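Local coordinates for putative uncharacterized protein (Coprinopsis cinerea, PDB 3W9A) that probably hydrolyses glycosidic bonds in beta-glucans, as the beta-jelly-roll catalytic domain of a family 131 glycoside hydrolase, at residues V64-T69 with M77-I82; L94-S99 with V220-G225; T111-V116 with E125-V130. All coordinates share one frame; numbering follows the deposited sequence.

The three contacts sample both sheets of the beta-jelly roll and the interface between them. Contact 1 is buried and joins strands of different sheets, 61-66 and 77-83, so it rests on apolar side chains and one threonine hydroxyl, with no backbone pairing between the strands. Contacts 2 and 3 each lie within a sheet and are bonded through the main chain. Contact 2, also buried, unites strands far apart in sequence and adds ring packing and a histidine-carboxylate bond; contact 3, partly buried, is a local hairpin carrying a salt bridge. Contacts 2 and 3 meet across the sandwich, Phe98 CE1 lying 3.6 Å from Leu126 CD1, whereas contact 1 touches neither.

Contact 1: V64-T69 with M77-I82; sequences VTIDTT and MRTELI
Thr79 carries its OG1 anti to its own carbonyl carbon (chi1 -67°), which turns the hydroxyl toward Thr65, while Ile66 holds CG1 between its backbone N and carbonyl carbon (chi1 52°), which, with the chain extended beyond CG1, places CD1 against the methyl CE of Met77. The hydroxyl OG1 of Thr79 donates to the carbonyl O of Thr65 at 2.8 Å, reaching it from above the carbonyl plane. It is the one hydrogen bond between 64-69 and 77-82, whose strand axes approach to 6.5 Å, wider than paired strands of one sheet.

Carbon atoms pack round this bond: CG2 of Ile66 lies against the hydroxyl, 3.4 Å from OG1 of Thr79, and on the other flank CG1 of Val64 lies 3.7 Å from CG2 of Thr79, the two side chains sliding past each other in opposite directions. Met77, present as selenomethionine, crosses Ile66 at about a right angle; its chain bends at chi3, bringing CE to 3.3 Å from Ile66 CD1, tighter than usual van der Waals contact. The selenium of Met77 lies 3.7 Å from the carbonyl O of Asp67, where the chain has left the strand. There OD1 of Asp67 accepts from the backbone N of Thr69 at 2.9 Å, an Asx turn, and also from the Thr69 hydroxyl. On the far side of 77-82, Arg78 grips Glu80 side-on through NE and NH2, one nitrogen to each carboxylate oxygen, and His200 also bonds to Glu80 OE1.

The contact thus spans the two sheets of the jelly roll: strand 61-66 pairs with 44-47 and 213-224, where Asp214 takes the Thr65 hydroxyl, whereas strand 77-83 runs between 30-34 and 203-205.

Contact 2: L94-S99 with V220-G225; sequences LFYHFS and VYIEEG
Phe95 and Glu223, like His97 and Tyr221, form hydrogen-bonded antiparallel pairs between strands 93-101 and 213-224, whose segment axes are 4.7 Å apart at 160°. These are neighbouring strands in one sheet of the beta-jelly roll. The N-H of His97 meets the carbonyl O of Tyr221 at 2.7 Å.

On the face bearing His97, its imidazole and the Tyr221 ring form an offset stack, centroids 4.2 Å apart and planes only 7° from parallel. Tyr221 takes the position with CG between backbone N and carbonyl carbon (chi1 70°), which lays its ring beside that of His97, its OH over the centre of the imidazole. His97 CB also sits over the Tyr221 ring as a CH-pi contact. Glu223 OE1 is hydrogen-bonded to Thr228 OG1 and to the N of Gly1, which probably helps keep the carboxylate in place.

The opposite face, bearing Tyr96 and Ile222, is packed by apolar groups: Ile222 lies alongside Tyr96 with CD1 over the ring, 3.6 Å from its centroid. The Tyr96 hydroxyl bonds to the carbonyl of Leu89, and Phe199 meets the ring edge-to-face. Back beside the stack, OE2 of Glu223 accepts from NE2 of His97 at the imidazole edge, a bent bond whose 2.5 Å is so short that the exact length is doubtful.

Contact 3: T111-V116 with E125-V130; sequences TLEHQV and ELKYGV
Glu113 and Lys127 are joined by a salt bridge, NZ of Lys127 lying 3.2 Å from Glu113 OE2. Gln115 NE2 donates to the same OE2 at 2.9 Å, and the two nitrogens come from opposite faces of the carboxylate. The Glu113 chain is extended, with CG anti to the backbone N (chi1 -180°), and CG2 of Val130 lies 3.3 Å from both its CB and its CG. An alanine in place of Glu113 would probably leave the Lys127 ammonium without its carboxylate and Gln115 NE2 without one acceptor, and open a gap where CG had lain against Val130.

On the other face of the hairpin, the carbonyl O of Tyr128 is gripped twice by His114, through the backbone N at 2.9 Å and through ND1 at 3.0 Å. The ring nitrogen meets it in the imidazole plane, though well above the carbonyl plane; with NE2 held by Glu213, this bond probably fixes the rotation of the ring. Farther along, Val116 and Leu126 exchange both backbone bonds.

Outward, Phe151 meets the Tyr128 ring edge-to-face, and Tyr140 makes a cation-pi contact with Lys127. The arrangement belongs to an antiparallel beta hairpin of strands 114-119 and 124-128, with Glu113 at the mouth of its open end, within one sheet of the jelly roll.

Contact 1: V64-T69 with M77-I82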
loop_
_atom_site.group_PDB
_atom_site.type_symbol
_atom_site.label_atom_id
_atom_site.label_comp_id
_atom_site.label_asym_id
_atom_site.label_seq_id
_atom_site.Cartn_x
_atom_site.Cartn_y
_atom_site.Cartn_z
ATOM N N VAL A 64 -5.360 -7.750 3.250
ATOM C CA VAL A 64 -5.927 -6.689 4.081
ATOM C C VAL A 64 -7.423 -6.795 3.928
ATOM O O VAL A 64 -7.914 -6.688 2.829
ATOM C CB VAL A 64 -5.408 -5.303 3.607
ATOM C CG1 VAL A 64 -6.238 -4.170 4.181
ATOM C CG2 VAL A 64 -3.934 -5.147 3.957
ATOM N N THR A 65 -8.149 -7.002 5.025
ATOM C CA THR A 65 -9.604 -7.100 4.960
ATOM C C THR A 65 -10.302 -5.960 5.707
ATOM O O THR A 65 -10.028 -5.703 6.884
ATOM C CB THR A 65 -10.115 -8.473 5.502
ATOM O OG1 THR A 65 -9.579 -9.543 4.718
ATOM C CG2 THR A 65 -11.659 -8.557 5.474
ATOM N N ILE A 66 -11.241 -5.310 5.023
ATOM C CA ILE A 66 -12.165 -4.381 5.659
ATOM C C ILE A 66 -13.574 -4.966 5.693
ATOM O O ILE A 66 -14.048 -5.548 4.717
ATOM C CB ILE A 66 -12.160 -2.995 4.980
ATOM C CG1 ILE A 66 -12.380 -3.123 3.465
ATOM C CG2 ILE A 66 -10.867 -2.257 5.324
ATOM C CD1 ILE A 66 -12.620 -1.822 2.728
ATOM N N ASP A 67 -14.217 -4.889 6.850
ATOM C CA ASP A 67 -15.630 -5.242 6.942
ATOM C C ASP A 67 -16.329 -4.178 7.753
ATOM O O ASP A 67 -15.705 -3.161 8.100
ATOM C CB ASP A 67 -15.838 -6.663 7.508
ATOM C CG ASP A 67 -15.418 -6.804 8.965
ATOM O OD1 ASP A 67 -15.178 -5.805 9.678
ATOM O OD2 ASP A 67 -15.306 -7.959 9.398
ATOM N N THR A 68 -17.611 -4.403 8.054
ATOM C CA THR A 68 -18.416 -3.416 8.744
ATOM C C THR A 68 -17.922 -3.127 10.157
ATOM O O THR A 68 -18.222 -2.078 10.688
ATOM C CB THR A 68 -19.911 -3.801 8.825
ATOM O OG1 THR A 68 -20.079 -4.982 9.612
ATOM C CG2 THR A 68 -20.460 -4.020 7.480
ATOM N N THR A 69 -17.142 -4.032 10.747
ATOM C CA THR A 69 -16.567 -3.783 12.073
ATOM C C THR A 69 -15.218 -3.063 12.052
ATOM O O THR A 69 -14.646 -2.822 13.113
ATOM C CB THR A 69 -16.366 -5.081 12.849
ATOM O OG1 THR A 69 -15.216 -5.787 12.322
ATOM C CG2 THR A 69 -17.631 -5.957 12.789
HETATM N N MSE A 77 -14.645 2.382 6.759
HETATM C CA MSE A 77 -14.015 1.062 6.832
HETATM C C MSE A 77 -12.555 1.277 6.660
HETATM O O MSE A 77 -12.135 1.805 5.651
HETATM C CB MSE A 77 -14.559 0.098 5.774
HETATM C CG MSE A 77 -16.078 0.128 5.833
HETATM SE SE MSE A 77 -17.026 -1.457 5.119
HETATM C CE MSE A 77 -15.686 -2.253 3.933
ATOM N N ARG A 78 -11.770 0.881 7.654
ATOM C CA ARG A 78 -10.329 1.163 7.651
ATOM C C ARG A 78 -9.531 0.008 8.223
ATOM O O ARG A 78 -9.839 -0.470 9.323
ATOM C CB ARG A 78 -10.027 2.423 8.465
ATOM C CG ARG A 78 -10.607 3.702 7.898
ATOM C CD ARG A 78 -10.146 4.919 8.694
ATOM N NE ARG A 78 -8.751 5.267 8.451
ATOM C CZ ARG A 78 -8.172 6.392 8.887
ATOM N NH1 ARG A 78 -8.854 7.262 9.607
ATOM N NH2 ARG A 78 -6.904 6.647 8.621
ATOM N N THR A 79 -8.518 -0.431 7.477
ATOM C CA THR A 79 -7.541 -1.408 7.967
ATOM C C THR A 79 -6.221 -0.963 7.415
ATOM O O THR A 79 -5.982 -1.118 6.225
ATOM C CB THR A 79 -7.831 -2.818 7.462
ATOM O OG1 THR A 79 -9.058 -3.289 8.035
ATOM C CG2 THR A 79 -6.696 -3.766 7.839
ATOM N N GLU A 80 -5.387 -0.359 8.256
ATOM C CA GLU A 80 -4.183 0.327 7.778
ATOM C C GLU A 80 -3.031 0.124 8.756
ATOM O O GLU A 80 -3.192 0.305 9.959
ATOM C CB GLU A 80 -4.461 1.827 7.593
ATOM C CG GLU A 80 -5.925 2.092 7.304
ATOM C CD GLU A 80 -6.303 3.539 7.109
ATOM O OE1 GLU A 80 -5.510 4.449 7.402
ATOM O OE2 GLU A 80 -7.437 3.756 6.636
ATOM N N LEU A 81 -1.879 -0.252 8.232
ATOM C CA LEU A 81 -0.636 -0.242 9.009
ATOM C C LEU A 81 0.157 0.989 8.644
ATOM O O LEU A 81 -0.081 1.590 7.596
ATOM C CB LEU A 81 0.183 -1.489 8.678
ATOM C CG LEU A 81 -0.455 -2.827 9.052
ATOM C CD1 LEU A 81 -0.032 -3.913 8.070
ATOM C CD2 LEU A 81 -0.112 -3.224 10.483
ATOM N N ILE A 82 1.103 1.354 9.500
ATOM C CA ILE A 82 1.986 2.487 9.264
ATOM C C ILE A 82 3.422 2.029 9.489
ATOM O O ILE A 82 3.678 1.219 10.373
ATOM C CB ILE A 82 1.730 3.648 10.241
ATOM C CG1 ILE A 82 0.238 4.020 10.314
ATOM C CG2 ILE A 82 2.602 4.855 9.910
ATOM C CD1 ILE A 82 -0.295 4.750 9.106
#

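Contact 2: L94-S99 with V220-G225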
loop_
_atom_site.group_PDB
_atom_site.type_symbol
_atom_site.label_atom_id
_atom_site.label_comp_id
_atom_site.label_asym_id
_atom_site.label_seq_id
_atom_site.Cartn_x
_atom_site.Cartn_y
_atom_site.Cartn_z
ATOM N N LEU A 94 13.053 9.601 -2.459
ATOM C CA LEU A 94 12.816 8.241 -1.966
ATOM C C LEU A 94 11.746 7.572 -2.788
ATOM O O LEU A 94 10.891 8.222 -3.369
ATOM C CB LEU A 94 12.372 8.233 -0.483
ATOM C CG LEU A 94 13.328 8.878 0.523
ATOM C CD1 LEU A 94 12.750 8.909 1.923
ATOM C CD2 LEU A 94 14.676 8.158 0.513
ATOM N N PHE A 95 11.790 6.254 -2.787
ATOM C CA PHE A 95 10.917 5.451 -3.618
ATOM C C PHE A 95 10.142 4.525 -2.722
ATOM O O PHE A 95 10.720 3.697 -2.009
ATOM C CB PHE A 95 11.741 4.687 -4.655
ATOM C CG PHE A 95 12.496 5.594 -5.586
ATOM C CD1 PHE A 95 13.735 6.113 -5.230
ATOM C CD2 PHE A 95 11.941 5.973 -6.807
ATOM C CE1 PHE A 95 14.412 6.966 -6.092
ATOM C CE2 PHE A 95 12.618 6.826 -7.664
ATOM C CZ PHE A 95 13.854 7.316 -7.309
ATOM N N TYR A 96 8.829 4.695 -2.742
ATOM C CA TYR A 96 7.966 3.930 -1.863
ATOM C C TYR A 96 7.392 2.794 -2.693
ATOM O O TYR A 96 6.514 3.029 -3.542
ATOM C CB TYR A 96 6.836 4.802 -1.326
ATOM C CG TYR A 96 7.148 5.707 -0.156
ATOM C CD1 TYR A 96 8.211 6.593 -0.185
ATOM C CD2 TYR A 96 6.338 5.684 0.993
ATOM C CE1 TYR A 96 8.470 7.434 0.890
ATOM C CE2 TYR A 96 6.583 6.517 2.060
ATOM C CZ TYR A 96 7.644 7.400 2.007
ATOM O OH TYR A 96 7.866 8.224 3.093
ATOM N N HIS A 97 7.886 1.586 -2.458
ATOM C CA HIS A 97 7.489 0.427 -3.270
ATOM C C HIS A 97 6.375 -0.374 -2.626
ATOM O O HIS A 97 6.332 -0.551 -1.393
ATOM C CB HIS A 97 8.644 -0.539 -3.450
ATOM C CG HIS A 97 9.734 -0.052 -4.340
ATOM N ND1 HIS A 97 9.924 -0.547 -5.610
ATOM C CD2 HIS A 97 10.722 0.851 -4.135
ATOM C CE1 HIS A 97 10.977 0.038 -6.154
ATOM N NE2 HIS A 97 11.472 0.898 -5.286
ATOM N N PHE A 98 5.499 -0.896 -3.468
ATOM C CA PHE A 98 4.540 -1.909 -3.056
ATOM C C PHE A 98 3.930 -2.539 -4.291
ATOM O O PHE A 98 4.003 -1.975 -5.401
ATOM C CB PHE A 98 3.417 -1.325 -2.190
ATOM C CG PHE A 98 2.635 -0.235 -2.862
ATOM C CD1 PHE A 98 1.414 -0.511 -3.476
ATOM C CD2 PHE A 98 3.120 1.067 -2.886
ATOM C CE1 PHE A 98 0.709 0.486 -4.117
ATOM C CE2 PHE A 98 2.413 2.070 -3.531
ATOM C CZ PHE A 98 1.204 1.777 -4.137
ATOM N N SER A 99 3.311 -3.696 -4.075
ATOM C CA SER A 99 2.519 -4.391 -5.080
ATOM C C SER A 99 1.165 -4.720 -4.493
ATOM O O SER A 99 1.070 -5.173 -3.354
ATOM C CB SER A 99 3.186 -5.709 -5.516
ATOM O OG SER A 99 4.531 -5.504 -5.928
ATOM N N VAL A 220 6.632 -4.526 0.097
ATOM C CA VAL A 220 6.560 -3.151 0.573
ATOM C C VAL A 220 7.909 -2.723 1.133
ATOM O O VAL A 220 8.442 -3.382 2.022
ATOM C CB VAL A 220 5.478 -2.990 1.659
ATOM C CG1 VAL A 220 5.337 -1.521 2.050
ATOM C CG2 VAL A 220 4.143 -3.531 1.161
ATOM N N TYR A 221 8.453 -1.623 0.616
ATOM C CA TYR A 221 9.690 -1.027 1.165
ATOM C C TYR A 221 9.914 0.382 0.636
ATOM O O TYR A 221 9.221 0.835 -0.286
ATOM C CB TYR A 221 10.921 -1.906 0.886
ATOM C CG TYR A 221 11.395 -1.998 -0.571
ATOM C CD1 TYR A 221 10.777 -2.856 -1.471
ATOM C CD2 TYR A 221 12.477 -1.231 -1.028
ATOM C CE1 TYR A 221 11.202 -2.948 -2.798
ATOM C CE2 TYR A 221 12.915 -1.324 -2.351
ATOM C CZ TYR A 221 12.276 -2.183 -3.223
ATOM O OH TYR A 221 12.705 -2.270 -4.522
ATOM N N ILE A 222 10.899 1.056 1.215
ATOM C CA ILE A 222 11.243 2.421 0.862
ATOM C C ILE A 222 12.752 2.471 0.698
ATOM O O ILE A 222 13.493 2.069 1.593
ATOM C CB ILE A 222 10.801 3.418 1.957
ATOM C CG1 ILE A 222 9.265 3.446 2.058
ATOM C CG2 ILE A 222 11.376 4.812 1.683
ATOM C CD1 ILE A 222 8.719 4.131 3.304
ATOM N N GLU A 223 13.203 2.904 -0.468
ATOM C CA GLU A 223 14.624 2.921 -0.767
ATOM C C GLU A 223 15.054 4.306 -1.238
ATOM O O GLU A 223 14.250 5.115 -1.680
ATOM C CB GLU A 223 14.933 1.895 -1.853
ATOM C CG GLU A 223 14.311 2.264 -3.206
ATOM C CD GLU A 223 14.694 1.348 -4.329
ATOM O OE1 GLU A 223 15.743 0.668 -4.245
ATOM O OE2 GLU A 223 13.934 1.316 -5.316
ATOM N N GLU A 224 16.344 4.568 -1.153
ATOM C CA GLU A 224 16.911 5.711 -1.841
ATOM C C GLU A 224 17.068 5.361 -3.313
ATOM O O GLU A 224 16.875 4.221 -3.729
ATOM C CB GLU A 224 18.277 6.067 -1.266
ATOM C CG GLU A 224 18.240 6.485 0.179
ATOM C CD GLU A 224 19.638 6.694 0.761
ATOM O OE1 GLU A 224 19.711 7.130 1.933
ATOM O OE2 GLU A 224 20.640 6.436 0.059
ATOM N N GLY A 225 17.408 6.365 -4.111
ATOM C CA GLY A 225 17.754 6.138 -5.506
ATOM C C GLY A 225 19.147 5.530 -5.640
ATOM O O GLY A 225 19.910 5.505 -4.671
#

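Contact 3: T111-V116 with E125-V130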
loop_
_atom_site.group_PDB
_atom_site.type_symbol
_atom_site.label_atom_id
_atom_site.label_comp_id
_atom_site.label_asym_id
_atom_site.label_seq_id
_atom_site.Cartn_x
_atom_site.Cartn_y
_atom_site.Cartn_z
ATOM N N THR A 111 -18.485 0.628 -7.033
ATOM C CA THR A 111 -19.447 1.728 -6.909
ATOM C C THR A 111 -19.128 2.675 -5.729
ATOM O O THR A 111 -19.808 3.671 -5.555
ATOM C CB THR A 111 -20.889 1.186 -6.740
ATOM O OG1 THR A 111 -21.046 0.547 -5.461
ATOM C CG2 THR A 111 -21.220 0.187 -7.858
ATOM N N LEU A 112 -18.106 2.356 -4.932
ATOM C CA LEU A 112 -17.803 3.085 -3.701
ATOM C C LEU A 112 -16.369 3.586 -3.684
ATOM O O LEU A 112 -15.469 2.918 -4.199
ATOM C CB LEU A 112 -17.997 2.168 -2.496
ATOM C CG LEU A 112 -19.427 1.720 -2.206
ATOM C CD1 LEU A 112 -19.427 0.799 -1.007
ATOM C CD2 LEU A 112 -20.331 2.908 -1.957
ATOM N N GLU A 113 -16.154 4.754 -3.073
ATOM C CA GLU A 113 -14.821 5.359 -3.051
ATOM C C GLU A 113 -13.907 4.654 -2.053
ATOM O O GLU A 113 -14.321 4.405 -0.918
ATOM C CB GLU A 113 -14.894 6.845 -2.690
ATOM C CG GLU A 113 -13.513 7.497 -2.663
ATOM C CD GLU A 113 -13.554 8.989 -2.439
ATOM O OE1 GLU A 113 -14.631 9.601 -2.580
ATOM O OE2 GLU A 113 -12.495 9.546 -2.100
ATOM N N HIS A 114 -12.672 4.364 -2.494
ATOM C CA HIS A 114 -11.597 3.786 -1.677
ATOM C C HIS A 114 -10.369 4.637 -1.806
ATOM O O HIS A 114 -10.087 5.148 -2.886
ATOM C CB HIS A 114 -11.167 2.407 -2.175
ATOM C CG HIS A 114 -12.280 1.436 -2.286
ATOM N ND1 HIS A 114 -13.233 1.527 -3.269
ATOM C CD2 HIS A 114 -12.589 0.344 -1.551
ATOM C CE1 HIS A 114 -14.093 0.534 -3.131
ATOM N NE2 HIS A 114 -13.726 -0.196 -2.095
ATOM N N GLN A 115 -9.622 4.751 -0.718
ATOM C CA GLN A 115 -8.301 5.367 -0.737
ATOM C C GLN A 115 -7.326 4.329 -0.216
ATOM O O GLN A 115 -7.545 3.723 0.846
ATOM C CB GLN A 115 -8.276 6.614 0.140
ATOM C CG GLN A 115 -9.093 7.774 -0.405
ATOM C CD GLN A 115 -9.760 8.598 0.672
ATOM O OE1 GLN A 115 -9.241 8.732 1.776
ATOM N NE2 GLN A 115 -10.936 9.146 0.365
ATOM N N VAL A 116 -6.270 4.093 -0.976
ATOM C CA VAL A 116 -5.374 2.995 -0.696
ATOM C C VAL A 116 -3.943 3.449 -0.840
ATOM O O VAL A 116 -3.629 4.212 -1.746
ATOM C CB VAL A 116 -5.632 1.842 -1.658
ATOM C CG1 VAL A 116 -4.889 0.611 -1.203
ATOM C CG2 VAL A 116 -7.141 1.550 -1.758
ATOM N N GLU A 125 -1.680 8.929 -3.516
ATOM C CA GLU A 125 -2.439 7.762 -3.122
ATOM C C GLU A 125 -3.021 7.090 -4.348
ATOM O O GLU A 125 -2.989 7.631 -5.468
ATOM C CB GLU A 125 -3.605 8.146 -2.196
ATOM C CG GLU A 125 -4.677 9.023 -2.860
ATOM C CD GLU A 125 -5.702 9.545 -1.874
ATOM O OE1 GLU A 125 -5.876 8.932 -0.782
ATOM O OE2 GLU A 125 -6.319 10.586 -2.177
ATOM N N LEU A 126 -3.586 5.919 -4.116
ATOM C CA LEU A 126 -4.356 5.236 -5.124
ATOM C C LEU A 126 -5.792 5.333 -4.687
ATOM O O LEU A 126 -6.079 5.334 -3.481
ATOM C CB LEU A 126 -3.947 3.762 -5.221
ATOM C CG LEU A 126 -2.525 3.424 -5.721
ATOM C CD1 LEU A 126 -2.237 1.936 -5.602
ATOM C CD2 LEU A 126 -2.298 3.885 -7.148
ATOM N N LYS A 127 -6.692 5.429 -5.646
ATOM C CA LYS A 127 -8.121 5.248 -5.359
ATOM C C LYS A 127 -8.771 4.221 -6.268
ATOM O O LYS A 127 -8.199 3.828 -7.283
ATOM C CB LYS A 127 -8.885 6.547 -5.485
ATOM C CG LYS A 127 -8.311 7.719 -4.704
ATOM C CD LYS A 127 -9.450 8.642 -4.291
ATOM C CE LYS A 127 -9.033 10.091 -4.246
ATOM N NZ LYS A 127 -10.202 10.899 -3.787
ATOM N N TYR A 128 -9.966 3.798 -5.867
ATOM C CA TYR A 128 -10.801 2.898 -6.630
ATOM C C TYR A 128 -12.268 3.256 -6.373
ATOM O O TYR A 128 -12.632 3.699 -5.266
ATOM C CB TYR A 128 -10.520 1.464 -6.191
ATOM C CG TYR A 128 -11.241 0.377 -6.960
ATOM C CD1 TYR A 128 -10.903 0.088 -8.279
ATOM C CD2 TYR A 128 -12.234 -0.386 -6.361
ATOM C CE1 TYR A 128 -11.556 -0.901 -8.989
ATOM C CE2 TYR A 128 -12.881 -1.401 -7.052
ATOM C CZ TYR A 128 -12.536 -1.656 -8.367
ATOM O OH TYR A 128 -13.155 -2.669 -9.066
ATOM N N GLY A 129 -13.092 3.064 -7.399
ATOM C CA GLY A 129 -14.547 3.218 -7.318
ATOM C C GLY A 129 -15.043 4.635 -7.501
ATOM O O GLY A 129 -16.129 4.963 -7.042
ATOM N N VAL A 130 -14.271 5.459 -8.212
ATOM C CA VAL A 130 -14.515 6.909 -8.306
ATOM C C VAL A 130 -14.146 7.410 -9.706
ATOM O O VAL A 130 -13.398 6.755 -10.430
ATOM C CB VAL A 130 -13.720 7.675 -7.193
ATOM C CG1 VAL A 130 -13.482 9.152 -7.511
ATOM C CG2 VAL A 130 -14.437 7.570 -5.858
HETATM O O HOH W 1 -17.845 6.538 -5.794
#